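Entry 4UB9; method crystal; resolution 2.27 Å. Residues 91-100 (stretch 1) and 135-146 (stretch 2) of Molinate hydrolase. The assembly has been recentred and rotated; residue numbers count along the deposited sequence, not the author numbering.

Stretch 1 91-100: PGLVNGNVHL
Stretch 2 (135-146) RGGVTTVFDTWN

Two parallel strands lie edge to edge, and the touching residues are at least 41 apart in sequence; the two stretches together bury 829 Å², both sides summed. Strand 138-143 is continuous; its partner comes as two pieces, around 93-95 and 97-98, with a corner at G96. The axes of 93-95 and 138-143 approach to 4.8 Å, their directions 27° apart. L93 pairs with V138 (CA to CA 4.3 Å), V94 with T140 (CA to CA 5.0 Å), N95 with V141 (CA to CA 5.0 Å) and V98 with D143 (CA to CA 4.9 Å). Each one-residue register shift is a bulge: the first absorbs T139, the second lies between N95 and V98.

Backbone hydrogen bonds fix this register. L93 N donates to G137 O (3.0 Å), and L93 O receives T139 N at 2.9 Å and, weakly, T140 N at 3.4 Å, so one carbonyl spans the first bulge. Beyond it, N95 N donates to T140 O (3.1 Å) and F142 N to N95 O (3.0 Å). Past the corner the ladder resumes with V98 N to F142 O (3.0 Å) and T144 N to V98 O (3.3 Å). CA-H...O contacts fill the gaps, with V94 CA 3.4 Å from T140 O and D143 CA 3.3 Å from V98 O.

The strand residues are extended apart from T139 (phi/psi -94/-19), which with G96 (-81/-8) marks the bulges. Flanking residues also leave the extended region: L100 (-79/-18), R135 (-57/-32), G136 (-88/14) and T144 (-103/-8). G137 (87/7) takes a positive phi at which a CB would jam against the preceding carbonyl, so glycine belongs there. G92 (-49/130) is constrained by its neighbour instead: its CA lies 3.1 Å from T139 OG1 (chi1 p, 39°), and an ideal CB would come within 2.0 Å of that oxygen.

Polar side chains secure the turns. N95, chi1 t and chi2 -40°, places OD1 3.0 Å from N97 N, a hydrogen bond that braces the corner within its own stretch. D143, chi1 t and chi2 -48°, is the busiest: OD2 accepts L100 N at 3.0 Å across the contact and N146 ND2 at 2.7 Å, while OD1 accepts W145 N at 3.0 Å. A short carboxylate with two oxygens suits this site, gathering the segments that follow the two strands.

Apolar packing completes the buried contact. N95, V98, V141 and D143 point to one face of the sheet, V94 and T140 to the other. On the first face V98 (m) brings CG2 to 3.9 Å from V141 CB; branched valines fill the space beside the extended backbone. L100 (m, t) sets CD1 4.1 Å from V141 CG2. V94 (t) reaches with CG1 to 3.7 Å from F142 CE2, meeting the ring edge; F142 has chi1 m and chi2 -85°. At the start, L93 (m, t) rests CB 4.1 Å from V138 CG2, with V138 at chi1 t.

One close contact, not a hydrogen bond, lies at the far end: H99 (m, chi2 118°) brings CD2 to 3.1 Å from W145 O, near the imidazole plane, and W145 has chi1 t and chi2 79°.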

# COMPACT_ATOMS: atom_id res chain seq x y z
N PRO A 91 34.61 -12.18 33.67
CA PRO A 91 33.93 -11.04 34.24
C PRO A 91 32.49 -11.11 33.84
O PRO A 91 32.15 -11.78 32.88
CB PRO A 91 34.61 -9.83 33.57
CG PRO A 91 35.77 -10.38 32.81
CD PRO A 91 35.46 -11.79 32.54
N GLY A 92 31.66 -10.39 34.56
CA GLY A 92 30.28 -10.18 34.10
C GLY A 92 30.27 -9.72 32.63
O GLY A 92 31.04 -8.82 32.23
N LEU A 93 29.47 -10.38 31.81
CA LEU A 93 29.42 -10.05 30.40
C LEU A 93 28.75 -8.69 30.19
O LEU A 93 27.92 -8.24 31.00
CB LEU A 93 28.76 -11.15 29.57
CG LEU A 93 29.42 -12.53 29.73
CD1 LEU A 93 28.71 -13.58 28.91
CD2 LEU A 93 30.88 -12.52 29.37
N VAL A 94 29.10 -8.08 29.06
CA VAL A 94 28.70 -6.70 28.76
C VAL A 94 28.29 -6.55 27.32
O VAL A 94 29.02 -6.94 26.39
CB VAL A 94 29.86 -5.71 29.03
CG1 VAL A 94 29.42 -4.28 28.77
CG2 VAL A 94 30.35 -5.84 30.47
N ASN A 95 27.11 -5.99 27.13
CA ASN A 95 26.58 -5.79 25.77
C ASN A 95 26.57 -4.31 25.47
O ASN A 95 25.86 -3.54 26.12
CB ASN A 95 25.15 -6.36 25.64
CG ASN A 95 24.71 -6.52 24.20
OD1 ASN A 95 24.99 -5.67 23.33
ND2 ASN A 95 24.01 -7.63 23.92
N GLY A 96 27.26 -3.94 24.40
CA GLY A 96 27.42 -2.53 24.02
C GLY A 96 26.27 -1.88 23.27
O GLY A 96 26.29 -0.68 23.02
N ASN A 97 25.28 -2.67 22.88
CA ASN A 97 24.13 -2.15 22.17
C ASN A 97 22.95 -3.07 22.19
O ASN A 97 22.86 -4.01 21.40
CB ASN A 97 24.46 -1.81 20.73
CG ASN A 97 23.28 -1.20 20.00
OD1 ASN A 97 22.40 -0.61 20.61
ND2 ASN A 97 23.28 -1.31 18.70
N VAL A 98 22.02 -2.75 23.06
CA VAL A 98 20.71 -3.40 23.09
C VAL A 98 19.56 -2.40 23.05
O VAL A 98 19.75 -1.20 23.18
CB VAL A 98 20.52 -4.26 24.38
CG1 VAL A 98 21.66 -5.22 24.55
CG2 VAL A 98 20.38 -3.37 25.60
N HIS A 99 18.36 -2.93 22.90
CA HIS A 99 17.13 -2.14 22.99
C HIS A 99 16.13 -2.89 23.86
O HIS A 99 15.55 -3.91 23.46
CB HIS A 99 16.57 -1.87 21.62
CG HIS A 99 17.53 -1.14 20.74
ND1 HIS A 99 18.03 -1.66 19.57
CD2 HIS A 99 18.10 0.08 20.87
CE1 HIS A 99 18.87 -0.81 19.02
NE2 HIS A 99 18.92 0.26 19.78
N LEU A 100 15.91 -2.35 25.04
CA LEU A 100 15.10 -2.97 26.06
C LEU A 100 13.57 -2.81 25.84
O LEU A 100 12.78 -3.54 26.44
CB LEU A 100 15.51 -2.48 27.44
CG LEU A 100 17.00 -2.82 27.73
CD1 LEU A 100 17.48 -2.22 29.04
CD2 LEU A 100 17.27 -4.33 27.76
N ARG A 135 20.07 -13.31 32.61
CA ARG A 135 19.95 -14.76 32.43
C ARG A 135 21.00 -15.34 31.48
O ARG A 135 21.44 -16.45 31.66
CB ARG A 135 18.60 -15.12 31.87
CG ARG A 135 18.28 -16.59 31.98
CD ARG A 135 17.54 -17.07 30.76
NE ARG A 135 16.12 -16.88 30.91
CZ ARG A 135 15.26 -16.57 29.92
NH1 ARG A 135 15.66 -16.30 28.68
NH2 ARG A 135 13.96 -16.48 30.19
N GLY A 136 21.40 -14.56 30.49
CA GLY A 136 22.52 -14.95 29.62
C GLY A 136 23.91 -14.52 30.12
O GLY A 136 24.88 -14.52 29.37
N GLY A 137 24.00 -14.12 31.38
CA GLY A 137 25.29 -13.76 31.98
C GLY A 137 25.73 -12.31 31.79
O GLY A 137 26.86 -11.92 32.15
N VAL A 138 24.84 -11.50 31.22
CA VAL A 138 25.16 -10.12 30.92
C VAL A 138 24.78 -9.30 32.14
O VAL A 138 23.61 -9.16 32.45
CB VAL A 138 24.44 -9.62 29.68
CG1 VAL A 138 24.72 -8.13 29.44
CG2 VAL A 138 24.85 -10.43 28.47
N THR A 139 25.78 -8.75 32.82
CA THR A 139 25.53 -7.99 34.03
C THR A 139 25.40 -6.47 33.78
O THR A 139 24.86 -5.73 34.61
CB THR A 139 26.64 -8.22 35.05
OG1 THR A 139 27.90 -8.28 34.36
CG2 THR A 139 26.40 -9.53 35.81
N THR A 140 25.89 -6.02 32.63
CA THR A 140 25.75 -4.61 32.21
C THR A 140 25.30 -4.49 30.76
O THR A 140 25.89 -5.09 29.87
CB THR A 140 27.06 -3.82 32.38
OG1 THR A 140 27.48 -3.90 33.74
CG2 THR A 140 26.87 -2.35 32.01
N VAL A 141 24.21 -3.72 30.56
CA VAL A 141 23.75 -3.43 29.22
C VAL A 141 23.77 -1.94 28.91
O VAL A 141 23.43 -1.10 29.74
CB VAL A 141 22.32 -3.97 28.93
CG1 VAL A 141 22.31 -5.49 28.94
CG2 VAL A 141 21.30 -3.42 29.88
N PHE A 142 24.12 -1.65 27.68
CA PHE A 142 24.11 -0.28 27.15
C PHE A 142 23.02 -0.19 26.13
O PHE A 142 23.10 -0.76 25.03
CB PHE A 142 25.45 0.05 26.55
CG PHE A 142 26.51 0.18 27.57
CD1 PHE A 142 26.72 1.36 28.24
CD2 PHE A 142 27.29 -0.91 27.92
CE1 PHE A 142 27.71 1.49 29.22
CE2 PHE A 142 28.26 -0.80 28.89
CZ PHE A 142 28.48 0.41 29.54
N ASP A 143 21.97 0.53 26.53
CA ASP A 143 20.79 0.73 25.70
C ASP A 143 20.89 2.03 24.90
O ASP A 143 20.93 3.12 25.42
CB ASP A 143 19.52 0.73 26.55
CG ASP A 143 18.25 0.90 25.71
OD1 ASP A 143 18.20 1.82 24.83
OD2 ASP A 143 17.28 0.14 25.94
N THR A 144 20.84 1.85 23.61
CA THR A 144 21.26 2.84 22.62
C THR A 144 20.07 3.56 21.94
O THR A 144 20.22 4.52 21.19
CB THR A 144 22.13 2.03 21.65
OG1 THR A 144 23.52 2.19 22.00
CG2 THR A 144 21.91 2.31 20.30
N TRP A 145 18.88 3.06 22.22
CA TRP A 145 17.64 3.63 21.73
C TRP A 145 16.45 3.05 22.48
O TRP A 145 16.19 1.84 22.47
CB TRP A 145 17.40 3.39 20.23
CG TRP A 145 16.09 4.05 19.74
CD1 TRP A 145 15.90 5.36 19.45
CD2 TRP A 145 14.84 3.42 19.54
NE1 TRP A 145 14.62 5.59 19.06
CE2 TRP A 145 13.95 4.41 19.09
CE3 TRP A 145 14.39 2.12 19.66
CZ2 TRP A 145 12.63 4.13 18.77
CZ3 TRP A 145 13.09 1.84 19.36
CH2 TRP A 145 12.22 2.84 18.93
N ASN A 146 15.72 3.94 23.11
CA ASN A 146 14.62 3.58 23.95
C ASN A 146 13.85 4.83 24.25
O ASN A 146 14.28 5.93 23.90
CB ASN A 146 15.13 2.95 25.23
CG ASN A 146 14.14 1.97 25.84
OD1 ASN A 146 12.93 2.21 25.86
ND2 ASN A 146 14.66 0.86 26.35